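Side-chain contacts in rhomboid protease GlpG (PDB 2NR9), which probably cleaves transmembrane segments within the lipid bilayer, as a rhomboid-type serine protease that uses a serine-histidine dyad: residues A[55-60]-A[91-96]; A[70-75]-A[121-126]; A[130-135]-A[182-187]. The protein carries 2 engineered substitutions. All coordinates share one frame; numbering follows the deposited sequence. Where two conformers were deposited one is given.

Read from the N terminus, contact 1 opens in the loop at 55-60 and closes at 91-96, tying the loop before helix 63-84 to helix 86-108, the next helix in the chain. Contact 2 starts inside that span, at 70-75, and closes beyond it at 121-126, so the two cross. They also touch, A96 CB lying 3.6 Å from A121 CB. Contact 3 comes after both: it joins 130-135, the end of helix 116-131 and the turn behind it, to 182-187 on helix 166-191. Contacts 2 and 3 share helix 116-131, and Y125 of contact 2 reaches D183 of contact 3.

Contact 1: residues A[55-60]-A[91-96]; sequences SHTLVH and MLYVVA
The ring of Y93 meets T57 at its edge, with OG1 close to the ring plane, while a methyl of L58 comes in obliquely near the phenol oxygen. Y93 OH donates to T57 OG1 over 2.8 Å, and that is the polar link of the contact. OG1 is used twice, since it also bonds to the carbonyl oxygen of I54. T57 serves this pair by holding OG1 in the crowded position between its backbone N and carbonyl carbon (chi1 66°). L58 CD1 lies only 3.1 Å from Y93 OH, a tight fit of methyl against oxygen, and 4.2 Å from Y93 CZ. Y93 itself swings CG anti to its backbone N (chi1 166°), which carries the ring off the helix toward the 55-60 turn. The residues that touch are all buried, and the side chain of T57 is about 8 Å from that of the nucleophile S116. Among the neighbouring helices, L58 faces helix 10-27, where it touches I22, and Y93 faces helix 116-131, where it touches V118, with L115 packed on both T57 and Y93.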
loop_
_atom_site.group_PDB
_atom_site.type_symbol
_atom_site.label_atom_id
_atom_site.label_comp_id
_atom_site.label_asym_id
_atom_site.label_seq_id
_atom_site.Cartn_x
_atom_site.Cartn_y
_atom_site.Cartn_z
ATOM N N SER A 55 -6.012 -6.218 -8.157
ATOM C CA SER A 55 -4.963 -6.268 -9.185
ATOM C C SER A 55 -4.439 -4.927 -9.687
ATOM O O SER A 55 -3.300 -4.837 -10.133
ATOM C CB SER A 55 -5.376 -7.161 -10.363
ATOM O OG SER A 55 -6.548 -6.677 -11.010
ATOM N N HIS A 56 -5.274 -3.897 -9.641
ATOM C CA HIS A 56 -4.874 -2.575 -10.115
ATOM C C HIS A 56 -3.595 -2.071 -9.438
ATOM O O HIS A 56 -2.909 -1.192 -9.968
ATOM C CB HIS A 56 -6.011 -1.569 -9.905
ATOM C CG HIS A 56 -6.491 -1.488 -8.486
ATOM N ND1 HIS A 56 -5.950 -0.618 -7.564
ATOM C CD2 HIS A 56 -7.447 -2.186 -7.826
ATOM C CE1 HIS A 56 -6.577 -0.755 -6.409
ATOM N NE2 HIS A 56 -7.477 -1.714 -6.536
ATOM N N THR A 57 -3.259 -2.665 -8.292
ATOM C CA THR A 57 -2.100 -2.241 -7.503
ATOM C C THR A 57 -0.777 -2.794 -8.023
ATOM O O THR A 57 0.289 -2.391 -7.569
ATOM C CB THR A 57 -2.233 -2.684 -6.033
ATOM O OG1 THR A 57 -2.180 -4.115 -5.957
ATOM C CG2 THR A 57 -3.532 -2.181 -5.434
ATOM N N LEU A 58 -0.856 -3.740 -8.947
ATOM C CA LEU A 58 0.329 -4.399 -9.487
ATOM C C LEU A 58 0.855 -3.761 -10.778
ATOM O O LEU A 58 1.853 -4.220 -11.339
ATOM C CB LEU A 58 0.020 -5.875 -9.734
ATOM C CG LEU A 58 0.214 -6.909 -8.610
ATOM C CD1 LEU A 58 0.242 -6.315 -7.213
ATOM C CD2 LEU A 58 -0.787 -8.059 -8.729
ATOM N N VAL A 59 0.147 -2.754 -11.281
ATOM C CA VAL A 59 0.542 -2.081 -12.509
ATOM C C VAL A 59 1.082 -0.678 -12.215
ATOM O O VAL A 59 0.514 0.060 -11.411
ATOM C CB VAL A 59 -0.641 -1.971 -13.506
ATOM C CG1 VAL A 59 -0.188 -1.307 -14.804
ATOM C CG2 VAL A 59 -1.235 -3.345 -13.789
ATOM N N HIS A 60 2.177 -0.320 -12.877
ATOM C CA HIS A 60 2.784 0.987 -12.691
ATOM C C HIS A 60 2.943 1.732 -14.017
ATOM O O HIS A 60 2.989 1.117 -15.085
ATOM C CB HIS A 60 4.091 0.873 -11.899
ATOM C CG HIS A 60 3.878 0.541 -10.452
ATOM N ND1 HIS A 60 3.614 -0.741 -10.014
ATOM C CD2 HIS A 60 3.767 1.341 -9.365
ATOM C CE1 HIS A 60 3.380 -0.719 -8.713
ATOM N NE2 HIS A 60 3.471 0.531 -8.293
ATOM N N MET A 91 -3.071 -9.291 4.623
ATOM C CA MET A 91 -4.393 -8.716 4.926
ATOM C C MET A 91 -4.472 -7.209 4.687
ATOM O O MET A 91 -5.416 -6.718 4.060
ATOM C CB MET A 91 -4.799 -9.023 6.375
ATOM C CG MET A 91 -5.270 -10.452 6.620
ATOM S SD MET A 91 -5.804 -10.697 8.337
ATOM C CE MET A 91 -6.328 -12.410 8.295
ATOM N N LEU A 92 -3.545 -6.463 5.272
ATOM C CA LEU A 92 -3.512 -5.026 5.046
ATOM C C LEU A 92 -3.467 -4.770 3.538
ATOM O O LEU A 92 -4.153 -3.880 3.031
ATOM C CB LEU A 92 -2.274 -4.406 5.701
ATOM C CG LEU A 92 -2.226 -4.247 7.222
ATOM C CD1 LEU A 92 -0.790 -4.057 7.688
ATOM C CD2 LEU A 92 -3.098 -3.081 7.666
ATOM N N TYR A 93 -2.714 -5.594 2.811
ATOM C CA TYR A 93 -2.593 -5.418 1.352
ATOM C C TYR A 93 -3.911 -5.631 0.607
ATOM O O TYR A 93 -4.303 -4.812 -0.239
ATOM C CB TYR A 93 -1.505 -6.327 0.764
ATOM C CG TYR A 93 -1.569 -6.426 -0.744
ATOM C CD1 TYR A 93 -1.101 -5.393 -1.553
ATOM C CD2 TYR A 93 -2.138 -7.533 -1.361
ATOM C CE1 TYR A 93 -1.194 -5.467 -2.940
ATOM C CE2 TYR A 93 -2.231 -7.620 -2.748
ATOM C CZ TYR A 93 -1.759 -6.587 -3.531
ATOM O OH TYR A 93 -1.846 -6.677 -4.906
ATOM N N VAL A 94 -4.557 -6.761 0.867
ATOM C CA VAL A 94 -5.807 -7.078 0.214
ATOM C C VAL A 94 -6.867 -6.012 0.507
ATOM O O VAL A 94 -7.522 -5.510 -0.405
ATOM C CB VAL A 94 -6.340 -8.477 0.639
ATOM C CG1 VAL A 94 -7.722 -8.701 0.075
ATOM C CG2 VAL A 94 -5.395 -9.582 0.167
ATOM N N VAL A 95 -6.994 -5.648 1.784
ATOM C CA VAL A 95 -8.003 -4.688 2.245
ATOM C C VAL A 95 -7.720 -3.252 1.816
ATOM O O VAL A 95 -8.625 -2.540 1.370
ATOM C CB VAL A 95 -8.187 -4.757 3.779
ATOM C CG1 VAL A 95 -8.976 -3.552 4.286
ATOM C CG2 VAL A 95 -8.866 -6.075 4.180
ATOM N N ALA A 96 -6.484 -2.803 1.984
ATOM C CA ALA A 96 -6.127 -1.472 1.514
ATOM C C ALA A 96 -6.342 -1.380 0.001
ATOM O O ALA A 96 -6.933 -0.420 -0.487
ATOM C CB ALA A 96 -4.701 -1.137 1.872
#

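Contact 2: residues A[70-75]-A[121-126]; sequences LSWFFI and AVLGYV. With PQE (3,6,12,15,18,21,24-heptaoxahexatriacontan-1-ol), chain F.
W72 and F73 meet L123 and V122 through carbon alone; the polar atom with more than one partner here is Y125 OH, on another side of helix 116-131, which probably hydrogen-bonds to D183 OD2 (the modelled distance is very short) and is weakly bonded to R129 NE. Between the helices the main touch is W72 with L123. The forked end of the leucine approaches the benzene part of the indole, both methyls bearing on CE3: L123 CD2 is 3.6 Å from W72 CE3, near the ring plane and at its edge, and L123 CD1 is 3.7 Å from the same atom. The two side chains cross at about a right angle. W72 keeps CG beside its own backbone N (chi1 -74°), which sends the indole across toward helix 116-131. F144, from a loop, meets the indole edge-to-face. One residue along, F73 CE1 comes to 4.2 Å from V122 CG2, a looser contact. V122 is further covered by F76 and I80 of the same helix as F73. On the side away from helix 116-131 the detergent PQE of chain F lies against L70, S71 and I75, with I75 CD1 3.7 Å from its C45, while F74 also touches L13 of helix 10-27. This is apolar packing between the second and fourth predicted transmembrane helices of the rhomboid fold. It packs near the active site of this intramembrane protease: the W72 side chain is about 8 Å from that of the nucleophile S116, and the L123 side chain about 9 Å from that of H169.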
loop_
_atom_site.group_PDB
_atom_site.type_symbol
_atom_site.label_atom_id
_atom_site.label_comp_id
_atom_site.label_asym_id
_atom_site.label_seq_id
_atom_site.Cartn_x
_atom_site.Cartn_y
_atom_site.Cartn_z
ATOM N N LEU A 70 7.791 0.896 -4.674
ATOM C CA LEU A 70 8.472 -0.311 -4.193
ATOM C C LEU A 70 9.499 -0.063 -3.092
ATOM O O LEU A 70 9.690 -0.914 -2.224
ATOM C CB LEU A 70 9.096 -1.105 -5.346
ATOM C CG LEU A 70 8.089 -1.854 -6.224
ATOM C CD1 LEU A 70 8.782 -2.919 -7.060
ATOM C CD2 LEU A 70 7.027 -2.494 -5.350
ATOM N N SER A 71 10.211 1.061 -3.169
ATOM C CA SER A 71 11.185 1.418 -2.131
ATOM C C SER A 71 10.481 1.522 -0.781
ATOM O O SER A 71 10.858 0.859 0.182
ATOM C CB SER A 71 11.860 2.754 -2.451
ATOM O OG SER A 71 12.532 2.717 -3.700
ATOM N N TRP A 72 9.464 2.378 -0.723
ATOM C CA TRP A 72 8.698 2.594 0.495
ATOM C C TRP A 72 7.968 1.336 0.976
ATOM O O TRP A 72 7.946 1.052 2.173
ATOM C CB TRP A 72 7.724 3.761 0.316
ATOM C CG TRP A 72 8.393 5.103 0.320
ATOM C CD1 TRP A 72 9.067 5.688 -0.714
ATOM C CD2 TRP A 72 8.450 6.027 1.411
ATOM N NE1 TRP A 72 9.545 6.918 -0.329
ATOM C CE2 TRP A 72 9.175 7.151 0.969
ATOM C CE3 TRP A 72 7.956 6.014 2.719
ATOM C CZ2 TRP A 72 9.426 8.249 1.792
ATOM C CZ3 TRP A 72 8.200 7.107 3.532
ATOM C CH2 TRP A 72 8.926 8.211 3.066
ATOM N N PHE A 73 7.377 0.584 0.051
ATOM C CA PHE A 73 6.685 -0.661 0.421
ATOM C C PHE A 73 7.656 -1.735 0.906
ATOM O O PHE A 73 7.350 -2.479 1.834
ATOM C CB PHE A 73 5.840 -1.212 -0.738
ATOM C CG PHE A 73 5.101 -2.503 -0.399
ATOM C CD1 PHE A 73 3.925 -2.473 0.333
ATOM C CD2 PHE A 73 5.595 -3.736 -0.812
ATOM C CE1 PHE A 73 3.249 -3.646 0.642
ATOM C CE2 PHE A 73 4.926 -4.915 -0.498
ATOM C CZ PHE A 73 3.751 -4.869 0.219
ATOM N N PHE A 74 8.823 -1.827 0.274
ATOM C CA PHE A 74 9.778 -2.848 0.663
ATOM C C PHE A 74 10.269 -2.596 2.084
ATOM O O PHE A 74 10.264 -3.498 2.921
ATOM C CB PHE A 74 10.951 -2.918 -0.318
ATOM C CG PHE A 74 11.854 -4.099 -0.094
ATOM C CD1 PHE A 74 11.518 -5.351 -0.593
ATOM C CD2 PHE A 74 13.031 -3.964 0.623
ATOM C CE1 PHE A 74 12.339 -6.452 -0.370
ATOM C CE2 PHE A 74 13.855 -5.058 0.846
ATOM C CZ PHE A 74 13.508 -6.302 0.345
ATOM N N ILE A 75 10.620 -1.346 2.366
ATOM C CA ILE A 75 11.084 -0.957 3.685
ATOM C C ILE A 75 10.019 -1.095 4.774
ATOM O O ILE A 75 10.226 -1.802 5.755
ATOM C CB ILE A 75 11.619 0.490 3.696
ATOM C CG1 ILE A 75 12.907 0.590 2.877
ATOM C CG2 ILE A 75 11.866 0.952 5.128
ATOM C CD1 ILE A 75 13.567 1.972 2.929
ATOM N N ALA A 121 -1.406 3.163 3.402
ATOM C CA ALA A 121 -2.001 2.329 4.437
ATOM C C ALA A 121 -0.869 1.755 5.291
ATOM O O ALA A 121 -0.924 1.782 6.521
ATOM C CB ALA A 121 -2.815 1.211 3.814
ATOM N N VAL A 122 0.162 1.240 4.626
ATOM C CA VAL A 122 1.326 0.701 5.319
ATOM C C VAL A 122 2.023 1.773 6.174
ATOM O O VAL A 122 2.344 1.528 7.341
ATOM C CB VAL A 122 2.327 0.037 4.332
ATOM C CG1 VAL A 122 3.717 -0.065 4.949
ATOM C CG2 VAL A 122 1.809 -1.341 3.896
ATOM N N LEU A 123 2.240 2.961 5.598
ATOM C CA LEU A 123 2.856 4.073 6.344
ATOM C C LEU A 123 1.955 4.501 7.499
ATOM O O LEU A 123 2.431 4.814 8.590
ATOM C CB LEU A 123 3.127 5.277 5.433
ATOM C CG LEU A 123 4.078 5.078 4.250
ATOM C CD1 LEU A 123 4.339 6.408 3.543
ATOM C CD2 LEU A 123 5.383 4.463 4.723
ATOM N N GLY A 124 0.652 4.530 7.249
ATOM C CA GLY A 124 -0.307 4.887 8.284
ATOM C C GLY A 124 -0.281 3.898 9.441
ATOM O O GLY A 124 -0.339 4.289 10.605
ATOM N N TYR A 125 -0.211 2.610 9.112
ATOM C CA TYR A 125 -0.180 1.555 10.121
ATOM C C TYR A 125 1.057 1.664 11.006
ATOM O O TYR A 125 0.958 1.667 12.230
ATOM C CB TYR A 125 -0.211 0.184 9.455
ATOM C CG TYR A 125 -0.424 -0.947 10.423
ATOM C CD1 TYR A 125 -1.701 -1.360 10.755
ATOM C CD2 TYR A 125 0.651 -1.588 11.024
ATOM C CE1 TYR A 125 -1.908 -2.385 11.645
ATOM C CE2 TYR A 125 0.452 -2.622 11.920
ATOM C CZ TYR A 125 -0.830 -3.016 12.223
ATOM O OH TYR A 125 -1.042 -4.038 13.114
ATOM N N VAL A 126 2.220 1.752 10.376
ATOM C CA VAL A 126 3.477 1.863 11.100
ATOM C C VAL A 126 3.522 3.131 11.949
ATOM O O VAL A 126 3.965 3.100 13.099
ATOM C CB VAL A 126 4.677 1.848 10.139
ATOM C CG1 VAL A 126 5.975 2.136 10.895
ATOM C CG2 VAL A 126 4.753 0.514 9.408
HETATM O O47 PQE F . 11.899 2.849 -19.864
HETATM C C68 PQE F . 11.393 4.167 -19.600
HETATM C C52 PQE F . 9.946 4.075 -19.118
HETATM O O70 PQE F . 9.457 5.385 -18.824
HETATM C C55 PQE F . 9.576 5.703 -17.436
HETATM C C58 PQE F . 9.377 7.202 -17.233
HETATM O O71 PQE F . 9.910 7.591 -15.967
HETATM C C61 PQE F . 11.035 8.459 -16.108
HETATM C C62 PQE F . 11.851 8.046 -17.328
HETATM C C63 PQE F . 13.346 8.053 -17.028
HETATM C C66 PQE F . 13.628 7.612 -15.597
HETATM C C67 PQE F . 14.015 6.139 -15.540
HETATM O O72 PQE F . 14.170 5.743 -14.176
HETATM C C65 PQE F . 14.544 4.368 -14.065
HETATM C C64 PQE F . 14.596 3.959 -12.595
HETATM O O73 PQE F . 14.736 2.540 -12.493
HETATM C C60 PQE F . 13.696 1.844 -13.180
HETATM C C59 PQE F . 13.220 0.668 -12.334
HETATM O O74 PQE F . 12.306 -0.131 -13.086
HETATM C C57 PQE F . 11.485 -0.943 -12.245
HETATM C C56 PQE F . 12.319 -1.522 -11.105
HETATM O O75 PQE F . 11.910 -0.952 -9.859
HETATM C C54 PQE F . 12.981 -0.932 -8.915
HETATM C C53 PQE F . 12.428 -0.695 -7.513
HETATM O O76 PQE F . 13.043 -1.598 -6.594
HETATM C C51 PQE F . 13.394 -0.952 -5.369
HETATM C C50 PQE F . 13.838 -1.989 -4.338
HETATM C C49 PQE F . 13.852 -1.392 -2.933
HETATM C C48 PQE F . 15.214 -1.558 -2.268
HETATM C C47 PQE F . 15.239 -0.881 -0.901
HETATM C C46 PQE F . 16.253 0.259 -0.870
HETATM C C45 PQE F . 15.964 1.222 0.277
HETATM C C44 PQE F . 16.796 2.498 0.153
HETATM C C43 PQE F . 16.632 3.389 1.382
HETATM C C42 PQE F . 17.987 3.773 1.974
HETATM C C41 PQE F . 17.990 5.217 2.464
HETATM C C40 PQE F . 19.254 5.938 2.033
#

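Contact 3: residues A[130-135]-A[182-187]; sequences DKLNHH and IDSKLR. With PQE (3,6,12,15,18,21,24-heptaoxahexatriacontan-1-ol), chain E; PA6 ((R)-2-(formyloxy)-3-(phosphonooxy)propyl pentanoate), chain D.
S184 and the L132-N133 turn meet around one hydroxyl. S184 OG has N133 ND2 at 2.9 Å and N133 OD1 at 3.2 Å, while L132 CD1 presses on the same oxygen from 3.1 Å. L132 CD1 is also 3.3 Å from S184 CB, closer than usual for two carbons, so the serine is closely packed against the leucine. Its hydroxyl reaches the turn because OG stands anti to the backbone N (chi1 178°). N133 OD1 lies beside the R187 chain as well, 3.6 Å from R187 CG.

Behind these groups the turn follows the end of helix 116-131, L132 being the first residue to leave helical geometry. H134 ND1 bonds to D130 OD2 at 3.2 Å with an N-H...O angle of 152°, coming from above the carboxylate plane. H134 was deposited in two conformers, so this bond is less certain. Around helix 166-191 from S184, D183 OD1 accepts a hydrogen bond from O47 of the detergent PQE of chain E at 2.8 Å, and its carboxylate is salt-bridged to K88. Farther round, the lipid fragment PA6 sets its phosphate oxygen O12 3.1 Å from I182 CG2.

The contact lies on the predicted cytoplasmic side, away from the active site. Its chemistry is mixed: an amide and a hydroxyl side by side, with leucine and arginine carbons packed on them, join the chain leaving helix 116-131 to helix 166-191 without a salt bridge between the two segments.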
loop_
_atom_site.group_PDB
_atom_site.type_symbol
_atom_site.label_atom_id
_atom_site.label_comp_id
_atom_site.label_asym_id
_atom_site.label_seq_id
_atom_site.Cartn_x
_atom_site.Cartn_y
_atom_site.Cartn_z
ATOM N N ASP A 130 3.865 2.961 15.918
ATOM C CA ASP A 130 5.066 3.534 16.508
ATOM C C ASP A 130 4.678 4.576 17.559
ATOM O O ASP A 130 5.178 4.559 18.682
ATOM C CB ASP A 130 5.919 4.189 15.423
ATOM C CG ASP A 130 7.206 4.767 15.967
ATOM O OD1 ASP A 130 7.476 5.957 15.703
ATOM O OD2 ASP A 130 7.916 4.052 16.707
ATOM N N LYS A 131 3.785 5.481 17.171
ATOM C CA LYS A 131 3.284 6.534 18.053
ATOM C C LYS A 131 2.681 5.993 19.354
ATOM O O LYS A 131 2.896 6.559 20.426
ATOM C CB LYS A 131 2.257 7.395 17.304
ATOM C CG LYS A 131 1.255 8.129 18.189
ATOM C CD LYS A 131 1.920 9.150 19.099
ATOM C CE LYS A 131 0.884 9.828 19.994
ATOM N NZ LYS A 131 1.514 10.749 20.985
ATOM N N LEU A 132 1.955 4.884 19.259
ATOM C CA LEU A 132 1.285 4.315 20.428
ATOM C C LEU A 132 2.190 3.411 21.266
ATOM O O LEU A 132 2.943 3.886 22.110
ATOM C CB LEU A 132 0.017 3.562 20.011
ATOM C CG LEU A 132 -1.074 4.390 19.323
ATOM C CD1 LEU A 132 -2.262 3.515 18.949
ATOM C CD2 LEU A 132 -1.513 5.546 20.215
ATOM N N ASN A 133 2.095 2.108 21.033
ATOM C CA ASN A 133 2.881 1.127 21.770
ATOM C C ASN A 133 4.375 1.244 21.475
ATOM O O ASN A 133 5.101 0.251 21.514
ATOM C CB ASN A 133 2.398 -0.288 21.436
ATOM C CG ASN A 133 0.896 -0.455 21.621
ATOM O OD1 ASN A 133 0.303 -1.417 21.133
ATOM N ND2 ASN A 133 0.274 0.494 22.314
ATOM N N HIS A 134 4.831 2.467 21.216
ATOM C CA HIS A 134 6.234 2.725 20.871
ATOM C C HIS A 134 7.251 1.764 21.493
ATOM O O HIS A 134 7.656 1.925 22.645
ATOM C CB HIS A 134 6.614 4.176 21.171
ATOM C CG HIS A 134 8.074 4.461 21.006
ATOM N ND1 HIS A 134 8.738 4.270 19.814
ATOM C CD2 HIS A 134 8.987 4.966 21.870
ATOM C CE1 HIS A 134 10.007 4.609 19.961
ATOM N NE2 HIS A 134 10.182 5.043 21.197
ATOM N N HIS A 135 7.684 0.791 20.697
ATOM C CA HIS A 135 8.680 -0.192 21.114
ATOM C C HIS A 135 9.068 -1.049 19.926
ATOM O O HIS A 135 10.222 -1.062 19.499
ATOM C CB HIS A 135 8.141 -1.085 22.234
ATOM C CG HIS A 135 8.031 -0.396 23.556
ATOM N ND1 HIS A 135 9.134 -0.034 24.298
ATOM C CD2 HIS A 135 6.951 -0.047 24.294
ATOM C CE1 HIS A 135 8.740 0.535 25.422
ATOM N NE2 HIS A 135 7.420 0.539 25.445
ATOM N N ILE A 182 -6.701 -0.011 16.224
ATOM C CA ILE A 182 -7.410 -1.195 16.677
ATOM C C ILE A 182 -6.441 -2.266 17.193
ATOM O O ILE A 182 -6.623 -2.796 18.286
ATOM C CB ILE A 182 -8.307 -1.765 15.568
ATOM C CG1 ILE A 182 -9.446 -0.785 15.268
ATOM C CG2 ILE A 182 -8.865 -3.123 15.977
ATOM C CD1 ILE A 182 -10.282 -1.158 14.070
ATOM N N ASP A 183 -5.395 -2.554 16.420
ATOM C CA ASP A 183 -4.381 -3.534 16.833
ATOM C C ASP A 183 -3.657 -3.100 18.101
ATOM O O ASP A 183 -3.321 -3.925 18.952
ATOM C CB ASP A 183 -3.370 -3.775 15.714
ATOM C CG ASP A 183 -3.906 -4.678 14.637
ATOM O OD1 ASP A 183 -4.941 -5.341 14.883
ATOM O OD2 ASP A 183 -3.272 -4.767 13.562
ATOM N N SER A 184 -3.354 -1.813 18.188
ATOM C CA SER A 184 -2.712 -1.271 19.369
ATOM C C SER A 184 -3.608 -1.542 20.576
ATOM O O SER A 184 -3.141 -2.013 21.614
ATOM C CB SER A 184 -2.472 0.230 19.205
ATOM O OG SER A 184 -1.895 0.785 20.375
ATOM N N LYS A 185 -4.906 -1.292 20.411
ATOM C CA LYS A 185 -5.875 -1.530 21.478
ATOM C C LYS A 185 -5.946 -2.998 21.875
ATOM O O LYS A 185 -5.892 -3.331 23.058
ATOM C CB LYS A 185 -7.274 -1.047 21.084
ATOM C CG LYS A 185 -8.339 -1.488 22.081
ATOM C CD LYS A 185 -9.749 -1.099 21.669
ATOM C CE LYS A 185 -10.767 -1.711 22.639
ATOM N NZ LYS A 185 -12.172 -1.251 22.373
ATOM N N LEU A 186 -6.132 -3.869 20.885
ATOM C CA LEU A 186 -6.239 -5.309 21.134
ATOM C C LEU A 186 -5.003 -5.840 21.848
ATOM O O LEU A 186 -5.082 -6.784 22.631
ATOM C CB LEU A 186 -6.470 -6.067 19.824
ATOM C CG LEU A 186 -7.771 -5.720 19.091
ATOM C CD1 LEU A 186 -7.896 -6.519 17.802
ATOM C CD2 LEU A 186 -8.973 -5.962 19.999
ATOM N N ARG A 187 -3.864 -5.225 21.552
ATOM C CA ARG A 187 -2.586 -5.562 22.171
ATOM C C ARG A 187 -2.634 -5.245 23.672
ATOM O O ARG A 187 -2.403 -6.114 24.511
ATOM C CB ARG A 187 -1.478 -4.743 21.495
ATOM C CG ARG A 187 -0.097 -4.894 22.090
ATOM C CD ARG A 187 0.462 -6.273 21.860
ATOM N NE ARG A 187 1.857 -6.360 22.273
ATOM C CZ ARG A 187 2.561 -7.483 22.285
ATOM N NH1 ARG A 187 1.994 -8.625 21.921
ATOM N NH2 ARG A 187 3.829 -7.470 22.675
HETATM O O47 PQE E . -6.462 -7.070 13.365
HETATM C C68 PQE E . -7.776 -6.887 12.816
HETATM C C52 PQE E . -8.539 -5.848 13.634
HETATM O O70 PQE E . -9.557 -5.244 12.833
HETATM C C55 PQE E . -9.093 -4.055 12.194
HETATM C C58 PQE E . -10.239 -3.396 11.437
HETATM O O71 PQE E . -9.846 -3.161 10.085
HETATM C C61 PQE E . -9.575 -1.780 9.833
HETATM C C62 PQE E . -10.560 -1.261 8.793
HETATM C C63 PQE E . -10.268 0.185 8.417
HETATM C C66 PQE E . -11.083 0.596 7.195
HETATM C C67 PQE E . -11.594 2.023 7.331
HETATM O O72 PQE E . -12.963 2.081 6.934
HETATM C C65 PQE E . -13.120 2.639 5.630
HETATM C C64 PQE E . -12.251 3.886 5.495
HETATM O O73 PQE E . -12.450 4.456 4.202
HETATM C C60 PQE E . -11.825 5.734 4.072
HETATM C C59 PQE E . -12.347 6.422 2.815
HETATM O O74 PQE E . -13.234 7.480 3.173
HETATM C C57 PQE E . -12.521 8.648 3.572
HETATM C C56 PQE E . -12.621 9.701 2.476
HETATM O O75 PQE E . -11.324 9.990 1.959
HETATM C C54 PQE E . -11.398 10.537 0.644
HETATM C C53 PQE E . -10.643 11.860 0.593
HETATM O O76 PQE E . -10.659 12.354 -0.745
HETATM C C51 PQE E . -10.181 13.694 -0.826
HETATM C C50 PQE E . -9.483 13.902 -2.165
HETATM C C49 PQE E . -8.369 14.935 -2.038
HETATM C C48 PQE E . -8.482 15.997 -3.127
HETATM C C47 PQE E . -8.427 17.402 -2.535
HETATM C C46 PQE E . -7.985 18.423 -3.579
HETATM C C45 PQE E . -9.180 19.182 -4.149
HETATM C C44 PQE E . -8.925 19.604 -5.593
HETATM C C43 PQE E . -9.907 20.687 -6.030
HETATM C C42 PQE E . -9.384 21.442 -7.249
HETATM C C41 PQE E . -8.753 22.771 -6.846
HETATM C C40 PQE E . -9.307 23.914 -7.670
HETATM O O32 PA6 D . -16.516 -0.789 16.681
HETATM C C31 PA6 D . -15.314 -0.731 16.469
HETATM C C32 PA6 D . -14.542 0.539 16.738
HETATM C C33 PA6 D . -14.169 0.607 18.214
HETATM C C34 PA6 D . -12.659 0.513 18.406
HETATM C C35 PA6 D . -11.926 1.367 17.394
HETATM O O31 PA6 D . -14.626 -1.903 15.950
HETATM C C3 PA6 D . -15.328 -3.132 15.778
HETATM C C2 PA6 D . -14.416 -4.151 15.100
HETATM O O21 PA6 D . -14.115 -3.719 13.772
HETATM C C21 PA6 D . -13.631 -2.368 13.527
HETATM O O22 PA6 D . -13.529 -1.951 12.385
HETATM C C1 PA6 D . -13.123 -4.304 15.898
HETATM O O11 PA6 D . -13.387 -4.138 17.291
HETATM P P PA6 D . -12.175 -3.990 18.345
HETATM O O13 PA6 D . -12.020 -2.498 18.522
HETATM O O14 PA6 D . -12.663 -4.714 19.577
HETATM O O12 PA6 D . -11.012 -4.660 17.651
#